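Local coordinates for protein acyl-CoA hydrolase (Bacillus cereus, PDB 1Y7U) that probably hydrolyses long-chain fatty acyl-CoA thioesters to free fatty acids and coenzyme A, using a hot-dog fold that assembles into a six-chain complex, at residues S18-T23 against D47-I52; S55-K60 against S86-T91; M67-F72 against V152-Q157. All blocks are in the same frame, centred on the assembly; numbering follows the deposited sequence.

Overall arrangement
Contacts 1 and 2 fasten successive parts of helix 39-58 to neighbouring strands of the antiparallel sheet, the pattern expected of a hot-dog fold. Their centres lie about 10 Å apart, and they are stitched together by the sheet itself, with Val20 N 2.8 Å from Ser86 O. Contact 3 lies about 18 Å from contact 1 and 17 Å from contact 2, centre to centre, and brings in the C-terminal helix 142-170; Trp90 of contact 2 touches Val152 and Ala155 of that helix. Coenzyme A meets contact 3 directly at Asp71 and Phe72, and the side chain of Thr91 in contact 2 is about 7 Å from a different coenzyme A molecule. Contact 1 belongs to the buried interior.

Contact 1 (S18-T23 against D47-I52)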
loop_
_atom_site.group_PDB
_atom_site.type_symbol
_atom_site.label_atom_id
_atom_site.label_comp_id
_atom_site.label_asym_id
_atom_site.label_seq_id
_atom_site.Cartn_x
_atom_site.Cartn_y
_atom_site.Cartn_z
ATOM N N SER A 18 2.853 18.561 -22.351
ATOM C CA SER A 18 3.088 17.378 -21.533
ATOM C C SER A 18 3.445 17.642 -20.082
ATOM O O SER A 18 3.824 16.722 -19.364
ATOM C CB SER A 18 4.199 16.541 -22.158
ATOM O OG SER A 18 5.408 17.274 -22.170
ATOM N N ARG A 19 3.331 18.886 -19.646
ATOM C CA ARG A 19 3.663 19.221 -18.269
ATOM C C ARG A 19 2.753 18.443 -17.297
ATOM O O ARG A 19 1.562 18.265 -17.554
ATOM C CB ARG A 19 3.549 20.743 -18.072
ATOM C CG ARG A 19 4.044 21.251 -16.737
ATOM C CD ARG A 19 4.264 22.766 -16.738
ATOM N NE ARG A 19 5.648 23.132 -17.055
ATOM C CZ ARG A 19 6.117 23.412 -18.274
ATOM N NH1 ARG A 19 5.315 23.382 -19.331
ATOM N NH2 ARG A 19 7.402 23.711 -18.443
ATOM N N VAL A 20 3.335 17.959 -16.200
ATOM C CA VAL A 20 2.604 17.198 -15.187
ATOM C C VAL A 20 2.993 17.658 -13.780
ATOM O O VAL A 20 4.175 17.663 -13.428
ATOM C CB VAL A 20 2.920 15.691 -15.288
ATOM C CG1 VAL A 20 2.301 14.955 -14.124
ATOM C CG2 VAL A 20 2.396 15.126 -16.586
ATOM N N PHE A 21 2.011 18.050 -12.974
ATOM C CA PHE A 21 2.302 18.480 -11.614
ATOM C C PHE A 21 1.771 17.487 -10.602
ATOM O O PHE A 21 0.711 16.895 -10.791
ATOM C CB PHE A 21 1.656 19.822 -11.287
ATOM C CG PHE A 21 2.241 20.979 -12.011
ATOM C CD1 PHE A 21 1.697 21.405 -13.215
ATOM C CD2 PHE A 21 3.324 21.666 -11.480
ATOM C CE1 PHE A 21 2.222 22.500 -13.880
ATOM C CE2 PHE A 21 3.860 22.768 -12.138
ATOM C CZ PHE A 21 3.308 23.186 -13.340
ATOM N N LYS A 22 2.504 17.327 -9.511
ATOM C CA LYS A 22 2.067 16.447 -8.450
ATOM C C LYS A 22 2.683 16.871 -7.143
ATOM O O LYS A 22 3.896 16.831 -6.993
ATOM C CB LYS A 22 2.474 15.012 -8.727
ATOM C CG LYS A 22 1.977 14.032 -7.682
ATOM C CD LYS A 22 2.662 12.707 -7.889
ATOM C CE LYS A 22 1.970 11.581 -7.165
ATOM N NZ LYS A 22 2.677 10.308 -7.472
ATOM N N THR A 23 1.862 17.300 -6.199
ATOM C CA THR A 23 2.398 17.665 -4.904
ATOM C C THR A 23 1.806 16.699 -3.879
ATOM O O THR A 23 0.606 16.422 -3.886
ATOM C CB THR A 23 2.111 19.151 -4.556
ATOM O OG1 THR A 23 1.767 19.269 -3.172
ATOM C CG2 THR A 23 1.010 19.703 -5.431
ATOM N N ASP A 47 9.979 9.015 -11.916
ATOM C CA ASP A 47 9.667 8.162 -13.055
ATOM C C ASP A 47 8.162 8.144 -13.328
ATOM O O ASP A 47 7.726 8.233 -14.475
ATOM C CB ASP A 47 10.173 6.736 -12.785
ATOM C CG ASP A 47 9.767 5.746 -13.866
ATOM O OD1 ASP A 47 10.216 5.902 -15.020
ATOM O OD2 ASP A 47 8.998 4.804 -13.566
HETATM N N MSE A 48 7.376 8.052 -12.264
HETATM C CA MSE A 48 5.930 7.985 -12.386
HETATM C C MSE A 48 5.342 9.188 -13.085
HETATM O O MSE A 48 4.655 9.075 -14.102
HETATM C CB MSE A 48 5.298 7.850 -11.003
HETATM C CG MSE A 48 3.782 7.720 -11.020
HETATM SE SE MSE A 48 3.140 6.181 -12.014
HETATM C CE MSE A 48 2.477 7.122 -13.546
ATOM N N VAL A 49 5.618 10.350 -12.522
ATOM C CA VAL A 49 5.114 11.593 -13.048
ATOM C C VAL A 49 5.655 11.831 -14.469
ATOM O O VAL A 49 4.990 12.430 -15.313
ATOM C CB VAL A 49 5.497 12.721 -12.070
ATOM C CG1 VAL A 49 6.732 13.452 -12.547
ATOM C CG2 VAL A 49 4.321 13.637 -11.858
ATOM N N ALA A 50 6.856 11.332 -14.735
ATOM C CA ALA A 50 7.482 11.472 -16.046
ATOM C C ALA A 50 6.858 10.540 -17.087
ATOM O O ALA A 50 6.758 10.884 -18.264
ATOM C CB ALA A 50 8.952 11.186 -15.932
ATOM N N SER A 51 6.466 9.345 -16.657
ATOM C CA SER A 51 5.847 8.395 -17.563
ATOM C C SER A 51 4.519 8.978 -18.031
ATOM O O SER A 51 4.049 8.673 -19.127
ATOM C CB SER A 51 5.604 7.057 -16.861
ATOM O OG SER A 51 4.440 7.087 -16.053
ATOM N N ILE A 52 3.909 9.812 -17.197
ATOM C CA ILE A 52 2.645 10.431 -17.565
ATOM C C ILE A 52 2.927 11.481 -18.629
ATOM O O ILE A 52 2.189 11.591 -19.603
ATOM C CB ILE A 52 1.953 11.086 -16.349
ATOM C CG1 ILE A 52 1.516 10.002 -15.358
ATOM C CG2 ILE A 52 0.750 11.899 -16.804
ATOM C CD1 ILE A 52 0.901 10.534 -14.092
#
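Val20 and Lys22 of strand 20-25 pack on Val49 and Ile52 of helix 39-58 in a buried, apolar strand-on-helix contact, part of the interior where a hot-dog sheet wraps its long helix. The strand 20-23 and the helix segment 47-52 run nearly antiparallel, their axes 152° apart and 8.5 Å from each other at closest approach. Val20 is the central residue and uses its two methyls separately. Val20 CG1, anti to the backbone N (chi1 173°), reaches Val49 CG2 at 3.3 Å, the two side chains sliding past each other in opposite directions. CG2 goes instead to Ile52, whose side chain it crosses at about a right angle, with 3.6 Å between Val20 CG2 and Ile52 CG2. A branched valine suits this place because its two methyls can each meet a different helix residue, Val49 and Ile52, three apart and on the same side of the helix. Lys22, two residues on and so on the same face of the strand, contributes only its root: Lys22 CB lies 3.9 Å from Val49 CG2. Its extended chain then carries NZ onward to a salt bridge with Glu45, one turn earlier on the same helix. Val20 and Lys22 also pair through their backbones with Ser86 and Tyr84 of strand 81-91, while Thr23 makes backbone hydrogen bonds to the second subunit. No hydrogen bond joins 18-23 to 47-52. Helix and strand are thus matched here by the shapes of their aliphatic groups, while the lysine charge is paired beyond the apolar patch.

Contact 2 (S55-K60 against S86-T91)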
loop_
_atom_site.group_PDB
_atom_site.type_symbol
_atom_site.label_atom_id
_atom_site.label_comp_id
_atom_site.label_asym_id
_atom_site.label_seq_id
_atom_site.Cartn_x
_atom_site.Cartn_y
_atom_site.Cartn_z
ATOM N N SER A 55 3.430 9.779 -21.981
ATOM C CA SER A 55 2.230 9.378 -22.697
ATOM C C SER A 55 1.354 10.550 -23.129
ATOM O O SER A 55 0.645 10.457 -24.130
ATOM C CB SER A 55 1.429 8.383 -21.869
ATOM O OG SER A 55 1.191 8.898 -20.585
ATOM N N ARG A 56 1.391 11.655 -22.396
ATOM C CA ARG A 56 0.597 12.807 -22.800
ATOM C C ARG A 56 1.128 13.345 -24.127
ATOM O O ARG A 56 0.364 13.694 -25.026
ATOM C CB ARG A 56 0.653 13.911 -21.745
ATOM C CG ARG A 56 -0.484 13.851 -20.762
ATOM C CD ARG A 56 -0.473 15.028 -19.810
ATOM N NE ARG A 56 -1.637 14.976 -18.932
ATOM C CZ ARG A 56 -1.815 15.738 -17.855
ATOM N NH1 ARG A 56 -0.896 16.629 -17.503
ATOM N NH2 ARG A 56 -2.919 15.603 -17.126
ATOM N N HIS A 57 2.447 13.395 -24.247
ATOM C CA HIS A 57 3.094 13.899 -25.449
ATOM C C HIS A 57 2.926 12.927 -26.602
ATOM O O HIS A 57 2.476 13.303 -27.680
ATOM C CB HIS A 57 4.584 14.118 -25.178
ATOM C CG HIS A 57 5.364 14.607 -26.364
ATOM N ND1 HIS A 57 5.663 15.938 -26.562
ATOM C CD2 HIS A 57 5.942 13.934 -27.390
ATOM C CE1 HIS A 57 6.395 16.064 -27.656
ATOM N NE2 HIS A 57 6.579 14.862 -28.177
ATOM N N SER A 58 3.276 11.673 -26.363
ATOM C CA SER A 58 3.209 10.649 -27.394
ATOM C C SER A 58 1.835 10.045 -27.641
ATOM O O SER A 58 1.589 9.493 -28.712
ATOM C CB SER A 58 4.150 9.514 -27.040
ATOM O OG SER A 58 3.634 8.835 -25.918
ATOM N N ARG A 59 0.950 10.129 -26.652
ATOM C CA ARG A 59 -0.382 9.547 -26.771
ATOM C C ARG A 59 -0.181 8.068 -27.093
ATOM O O ARG A 59 -1.029 7.435 -27.716
ATOM C CB ARG A 59 -1.174 10.217 -27.894
ATOM C CG ARG A 59 -1.117 11.732 -27.884
ATOM C CD ARG A 59 -2.315 12.391 -27.210
ATOM N NE ARG A 59 -2.407 12.100 -25.785
ATOM C CZ ARG A 59 -2.697 13.007 -24.855
ATOM N NH1 ARG A 59 -2.914 14.272 -25.200
ATOM N NH2 ARG A 59 -2.793 12.648 -23.581
ATOM N N LYS A 60 0.964 7.534 -26.677
ATOM C CA LYS A 60 1.294 6.126 -26.888
ATOM C C LYS A 60 1.598 5.501 -25.537
ATOM O O LYS A 60 1.769 6.208 -24.542
ATOM C CB LYS A 60 2.530 5.966 -27.779
ATOM C CG LYS A 60 2.350 6.412 -29.206
ATOM C CD LYS A 60 1.412 5.498 -29.966
ATOM C CE LYS A 60 1.145 6.059 -31.358
ATOM N NZ LYS A 60 0.233 5.201 -32.170
ATOM N N SER A 86 7.138 17.781 -14.324
ATOM C CA SER A 86 7.820 17.116 -15.406
ATOM C C SER A 86 7.205 17.456 -16.755
ATOM O O SER A 86 5.997 17.699 -16.872
ATOM C CB SER A 86 7.792 15.600 -15.185
ATOM O OG SER A 86 6.465 15.090 -15.251
ATOM N N PHE A 87 8.059 17.495 -17.768
ATOM C CA PHE A 87 7.629 17.749 -19.129
ATOM C C PHE A 87 8.702 17.228 -20.062
ATOM O O PHE A 87 9.859 17.077 -19.674
ATOM C CB PHE A 87 7.386 19.241 -19.376
ATOM C CG PHE A 87 8.446 20.129 -18.819
ATOM C CD1 PHE A 87 8.337 20.631 -17.522
ATOM C CD2 PHE A 87 9.576 20.439 -19.569
ATOM C CE1 PHE A 87 9.340 21.424 -16.978
ATOM C CE2 PHE A 87 10.579 21.230 -19.036
ATOM C CZ PHE A 87 10.466 21.722 -17.740
ATOM N N VAL A 88 8.298 16.920 -21.282
ATOM C CA VAL A 88 9.211 16.425 -22.293
ATOM C C VAL A 88 9.962 17.636 -22.841
ATOM O O VAL A 88 9.345 18.669 -23.081
ATOM C CB VAL A 88 8.405 15.776 -23.427
ATOM C CG1 VAL A 88 9.323 15.266 -24.511
ATOM C CG2 VAL A 88 7.559 14.661 -22.867
ATOM N N ILE A 89 11.278 17.548 -23.009
ATOM C CA ILE A 89 12.001 18.683 -23.577
ATOM C C ILE A 89 12.776 18.301 -24.809
ATOM O O ILE A 89 12.956 19.121 -25.698
ATOM C CB ILE A 89 13.036 19.312 -22.648
ATOM C CG1 ILE A 89 13.331 18.362 -21.505
ATOM C CG2 ILE A 89 12.602 20.719 -22.252
ATOM C CD1 ILE A 89 14.718 18.496 -21.012
ATOM N N TRP A 90 13.256 17.069 -24.863
ATOM C CA TRP A 90 14.020 16.628 -26.013
ATOM C C TRP A 90 13.368 15.392 -26.591
ATOM O O TRP A 90 12.868 14.558 -25.850
ATOM C CB TRP A 90 15.451 16.309 -25.588
ATOM C CG TRP A 90 16.331 15.777 -26.690
ATOM C CD1 TRP A 90 17.207 16.491 -27.461
ATOM C CD2 TRP A 90 16.421 14.420 -27.136
ATOM N NE1 TRP A 90 17.837 15.658 -28.353
ATOM C CE2 TRP A 90 17.372 14.383 -28.175
ATOM C CE3 TRP A 90 15.788 13.232 -26.758
ATOM C CZ2 TRP A 90 17.706 13.206 -28.842
ATOM C CZ3 TRP A 90 16.121 12.059 -27.421
ATOM C CH2 TRP A 90 17.072 12.056 -28.453
ATOM N N THR A 91 13.356 15.276 -27.913
ATOM C CA THR A 91 12.783 14.094 -28.540
ATOM C C THR A 91 13.667 13.551 -29.626
ATOM O O THR A 91 14.338 14.298 -30.332
ATOM C CB THR A 91 11.398 14.343 -29.179
ATOM O OG1 THR A 91 11.403 15.575 -29.916
ATOM C CG2 THR A 91 10.326 14.343 -28.117
#
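His57, near the end of helix 39-58, meets Val88 and Thr91 of strand 81-91. Before it, the hydroxyl of Ser55 lies between the carbonyls of Ser51 and Ile52, its one proton shared or given to either. Arg56 reaches a different surface and forms a salt bridge with Glu105 of the second subunit. His57 carries the contact itself. Its CG is anti to the backbone N (chi1 179°), which swings the ring out toward the strand. His57 CB packs on Val88 CG2 at 3.8 Å, and the other methyl, Val88 CG1, sits over the centre of one face of the His57 ring, 4.2 Å above the plane. Farther along, Thr91 CG2 comes obliquely to within 3.8 Å of His57 NE2. The imidazole does two jobs here, its flat ring offering a surface to methyl groups while NE2 still donates to the carbonyl of Pro135. Ser58 OG bonds to Ala54 O, and Arg59, with positive phi, leaves the helix although Arg59 N still reaches Ser55 O at 2.6 Å. On the strand, Ile89 and Trp90 both face Glu97 in a classic beta bulge; the extra residue lets Val88 and Thr91, three apart, turn to the same helix. Strand 95-105 lies alongside, with Met96 touching His57, Val88 and Thr91, while Ile89 and Trp90 reach the C-terminal helix 142-170.

Contact 3 (M67-F72 against V152-Q157); sequences MDWVDF and VLRAEQ. With COA (coenzyme A), chain J.
Asp68 and Trp69, in the short break within strand 61-71, hold Arg154 of the C-terminal helix 142-170 beside a coenzyme A pocket, combining a salt bridge with a cation-pi contact. Arg154 is modelled in two conformers; in the one described, the chain bends at chi2 and chi3 to bring the guanidinium back to the strand. Arg154 NH1 lies 2.6 Å from Asp68 OD2, but the N-H points poorly at the oxygen (119°), so the hydrogen bond in the salt bridge is weak. The carboxylate and guanidinium planes are 67° apart, with Asp68 OD1 over a guanidinium face, unlike a coplanar two-pronged pair. Arg154 NH1 also comes down over the six-membered ring of Trp69, the guanidinium tilted 51° to the ring plane and Arg154 CZ 4.0 Å from the ring centroid. With its long, bendable chain, an arginine can bring one cation to a carboxylate and an aromatic face at once. Next along the strand, Asp71 OD1 accepts from N6A of coenzyme A at 3.1 Å, a carboxylate oxygen answering the adenine amino group. Phe72 O receives a weak bond from N8P of the pantetheine arm, and Phe72 CD2 packs on coenzyme A C2P at 3.8 Å. Ser66, Arg93, Thr94, Ser95 and Arg158 of the third subunit also bond this coenzyme A, so the site spans an interface. Shared between Asp68 and Trp69, Arg154 in this conformer probably helps tie the C-terminal helix, perhaps only part of the time, to a strand whose next residues bind coenzyme A, and the apposed carboxylate probably offsets its buried charge.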
loop_
_atom_site.group_PDB
_atom_site.type_symbol
_atom_site.label_atom_id
_atom_site.label_comp_id
_atom_site.label_asym_id
_atom_site.label_seq_id
_atom_site.Cartn_x
_atom_site.Cartn_y
_atom_site.Cartn_z
HETATM N N MSE A 67 17.375 6.354 -16.550
HETATM C CA MSE A 67 17.299 7.387 -15.532
HETATM C C MSE A 67 18.667 8.055 -15.536
HETATM O O MSE A 67 19.695 7.370 -15.492
HETATM C CB MSE A 67 17.053 6.765 -14.156
HETATM C CG MSE A 67 15.727 7.127 -13.513
HETATM SE SE MSE A 67 15.580 8.946 -12.871
HETATM C CE MSE A 67 13.896 8.779 -11.942
ATOM N N ASP A 68 18.698 9.380 -15.597
ATOM C CA ASP A 68 19.980 10.081 -15.565
ATOM C C ASP A 68 20.437 10.082 -14.103
ATOM O O ASP A 68 19.617 9.919 -13.204
ATOM C CB ASP A 68 19.805 11.516 -16.053
ATOM C CG ASP A 68 21.041 12.045 -16.736
ATOM O OD1 ASP A 68 21.117 11.943 -17.975
ATOM O OD2 ASP A 68 21.938 12.552 -16.035
ATOM N N TRP A 69 21.723 10.271 -13.835
ATOM C CA TRP A 69 22.125 10.257 -12.440
ATOM C C TRP A 69 21.349 11.301 -11.646
ATOM O O TRP A 69 20.929 12.320 -12.185
ATOM C CB TRP A 69 23.628 10.468 -12.297
ATOM C CG TRP A 69 24.143 11.683 -12.948
ATOM C CD1 TRP A 69 23.812 12.975 -12.654
ATOM C CD2 TRP A 69 25.145 11.743 -13.964
ATOM N NE1 TRP A 69 24.555 13.841 -13.425
ATOM C CE2 TRP A 69 25.381 13.109 -14.240
ATOM C CE3 TRP A 69 25.874 10.775 -14.672
ATOM C CZ2 TRP A 69 26.317 13.533 -15.187
ATOM C CZ3 TRP A 69 26.805 11.196 -15.614
ATOM C CH2 TRP A 69 27.017 12.566 -15.862
ATOM N N VAL A 70 21.145 11.031 -10.362
ATOM C CA VAL A 70 20.390 11.936 -9.511
ATOM C C VAL A 70 21.126 12.274 -8.226
ATOM O O VAL A 70 21.570 11.376 -7.511
ATOM C CB VAL A 70 19.022 11.324 -9.111
ATOM C CG1 VAL A 70 18.314 12.248 -8.169
ATOM C CG2 VAL A 70 18.165 11.081 -10.318
ATOM N N ASP A 71 21.248 13.567 -7.936
ATOM C CA ASP A 71 21.905 14.025 -6.714
ATOM C C ASP A 71 20.847 14.552 -5.769
ATOM O O ASP A 71 20.049 15.404 -6.148
ATOM C CB ASP A 71 22.890 15.163 -6.990
ATOM C CG ASP A 71 24.180 14.688 -7.593
ATOM O OD1 ASP A 71 24.871 13.864 -6.959
ATOM O OD2 ASP A 71 24.509 15.144 -8.706
ATOM N N PHE A 72 20.831 14.058 -4.541
ATOM C CA PHE A 72 19.857 14.542 -3.582
ATOM C C PHE A 72 20.468 15.727 -2.848
ATOM O O PHE A 72 21.120 15.588 -1.815
ATOM C CB PHE A 72 19.427 13.406 -2.642
ATOM C CG PHE A 72 18.695 12.294 -3.356
ATOM C CD1 PHE A 72 19.339 11.091 -3.659
ATOM C CD2 PHE A 72 17.389 12.495 -3.831
ATOM C CE1 PHE A 72 18.695 10.105 -4.434
ATOM C CE2 PHE A 72 16.741 11.516 -4.604
ATOM C CZ PHE A 72 17.392 10.322 -4.908
ATOM N N VAL A 152 19.962 18.111 -24.692
ATOM C CA VAL A 152 20.661 17.766 -25.929
ATOM C C VAL A 152 22.014 17.125 -25.618
ATOM O O VAL A 152 22.395 16.120 -26.231
ATOM C CB VAL A 152 20.889 19.028 -26.816
ATOM C CG1 VAL A 152 21.824 18.706 -27.959
ATOM C CG2 VAL A 152 19.558 19.528 -27.368
ATOM N N LEU A 153 22.731 17.708 -24.660
ATOM C CA LEU A 153 24.040 17.198 -24.266
ATOM C C LEU A 153 23.963 15.880 -23.522
ATOM O O LEU A 153 24.840 15.034 -23.664
ATOM C CB LEU A 153 24.778 18.226 -23.411
ATOM C CG LEU A 153 25.130 19.488 -24.199
ATOM C CD1 LEU A 153 25.607 20.590 -23.288
ATOM C CD2 LEU A 153 26.185 19.129 -25.214
ATOM N N ARG A 154 22.907 15.714 -22.734
ATOM C CA ARG A 154 22.696 14.496 -21.963
ATOM C C ARG A 154 22.319 13.343 -22.885
ATOM O O ARG A 154 22.602 12.180 -22.597
ATOM C CB ARG A 154 21.572 14.713 -20.945
ATOM C CG ARG A 154 21.926 15.654 -19.808
ATOM C CD ARG A 154 22.645 14.916 -18.693
ATOM N NE ARG A 154 23.808 14.186 -19.175
ATOM C CZ ARG A 154 24.526 13.357 -18.426
ATOM N NH1 ARG A 154 24.202 13.152 -17.158
ATOM N NH2 ARG A 154 25.569 12.728 -18.948
ATOM N N ALA A 155 21.686 13.687 -24.001
ATOM C CA ALA A 155 21.220 12.702 -24.967
ATOM C C ALA A 155 22.383 12.182 -25.806
ATOM O O ALA A 155 22.235 11.202 -26.538
ATOM C CB ALA A 155 20.153 13.312 -25.868
ATOM N N GLU A 156 23.533 12.847 -25.702
ATOM C CA GLU A 156 24.722 12.430 -26.440
ATOM C C GLU A 156 25.515 11.361 -25.688
ATOM O O GLU A 156 26.000 10.411 -26.297
ATOM C CB GLU A 156 25.628 13.624 -26.740
ATOM C CG GLU A 156 25.113 14.523 -27.848
ATOM C CD GLU A 156 26.069 15.653 -28.169
ATOM O OE1 GLU A 156 27.264 15.369 -28.406
ATOM O OE2 GLU A 156 25.626 16.823 -28.190
ATOM N N GLN A 157 25.622 11.524 -24.374
ATOM C CA GLN A 157 26.336 10.584 -23.521
ATOM C C GLN A 157 25.521 9.316 -23.307
ATOM O O GLN A 157 26.018 8.326 -22.778
ATOM C CB GLN A 157 26.586 11.205 -22.156
ATOM C CG GLN A 157 27.982 11.686 -21.911
ATOM C CD GLN A 157 28.328 11.572 -20.443
ATOM O OE1 GLN A 157 28.453 10.467 -19.913
ATOM N NE2 GLN A 157 28.463 12.711 -19.771
HETATM N N1A COA J . 27.051 12.199 -3.996
HETATM C C2A COA J . 27.869 11.347 -3.416
HETATM N N3A COA J . 28.446 11.732 -2.302
HETATM C C4A COA J . 28.252 12.901 -1.798
HETATM C C5A COA J . 27.429 13.723 -2.358
HETATM C C6A COA J . 26.828 13.376 -3.467
HETATM N N6A COA J . 26.001 14.158 -4.069
HETATM N N7A COA J . 27.382 14.774 -1.660
HETATM C C8A COA J . 28.151 14.581 -0.648
HETATM N N9A COA J . 28.726 13.415 -0.710
HETATM C C1B COA J . 29.745 12.814 0.157
HETATM C C2B COA J . 31.011 13.531 0.171
HETATM O O2B COA J . 31.784 12.953 -0.785
HETATM C C3B COA J . 31.596 13.092 1.428
HETATM O O3B COA J . 32.113 11.843 1.201
HETATM P P3B COA J . 33.346 11.309 1.921
HETATM O O7A COA J . 33.453 9.948 1.851
HETATM O O8A COA J . 33.367 11.738 3.232
HETATM O O9A COA J . 34.504 11.661 1.263
HETATM C C4B COA J . 30.426 13.147 2.310
HETATM O O4B COA J . 29.404 12.841 1.482
HETATM C C5B COA J . 30.052 14.572 2.494
HETATM O O5B COA J . 30.740 15.274 3.432
HETATM P P1A COA J . 30.107 16.566 3.725
HETATM O O1A COA J . 30.498 17.479 2.736
HETATM O O2A COA J . 30.450 16.863 5.056
HETATM O O3A COA J . 28.616 16.338 3.557
HETATM P P2A COA J . 27.651 17.458 3.147
HETATM O O4A COA J . 27.961 18.216 1.969
HETATM O O5A COA J . 26.907 18.085 4.187
HETATM O O6A COA J . 26.667 16.626 2.388
HETATM C CBP COA J . 24.840 15.049 2.527
HETATM C CCP COA J . 26.151 15.546 3.048
HETATM C CDP COA J . 25.044 14.061 1.455
HETATM C CEP COA J . 24.352 14.356 3.710
HETATM C CAP COA J . 23.789 16.039 2.095
HETATM O OAP COA J . 23.940 16.232 0.754
HETATM C C9P COA J . 22.402 15.574 2.265
HETATM O O9P COA J . 21.828 15.424 3.488
HETATM N N8P COA J . 21.769 15.292 1.205
HETATM C C7P COA J . 20.477 14.775 1.266
HETATM C C6P COA J . 20.364 13.285 1.256
HETATM C C5P COA J . 19.027 12.879 1.691
HETATM O O5P COA J . 18.769 12.794 2.814
HETATM N N4P COA J . 18.147 12.681 0.822
HETATM C C3P COA J . 17.481 11.476 0.596
HETATM C C2P COA J . 16.320 11.835 -0.264
HETATM S S1P COA J . 15.754 13.473 0.035
#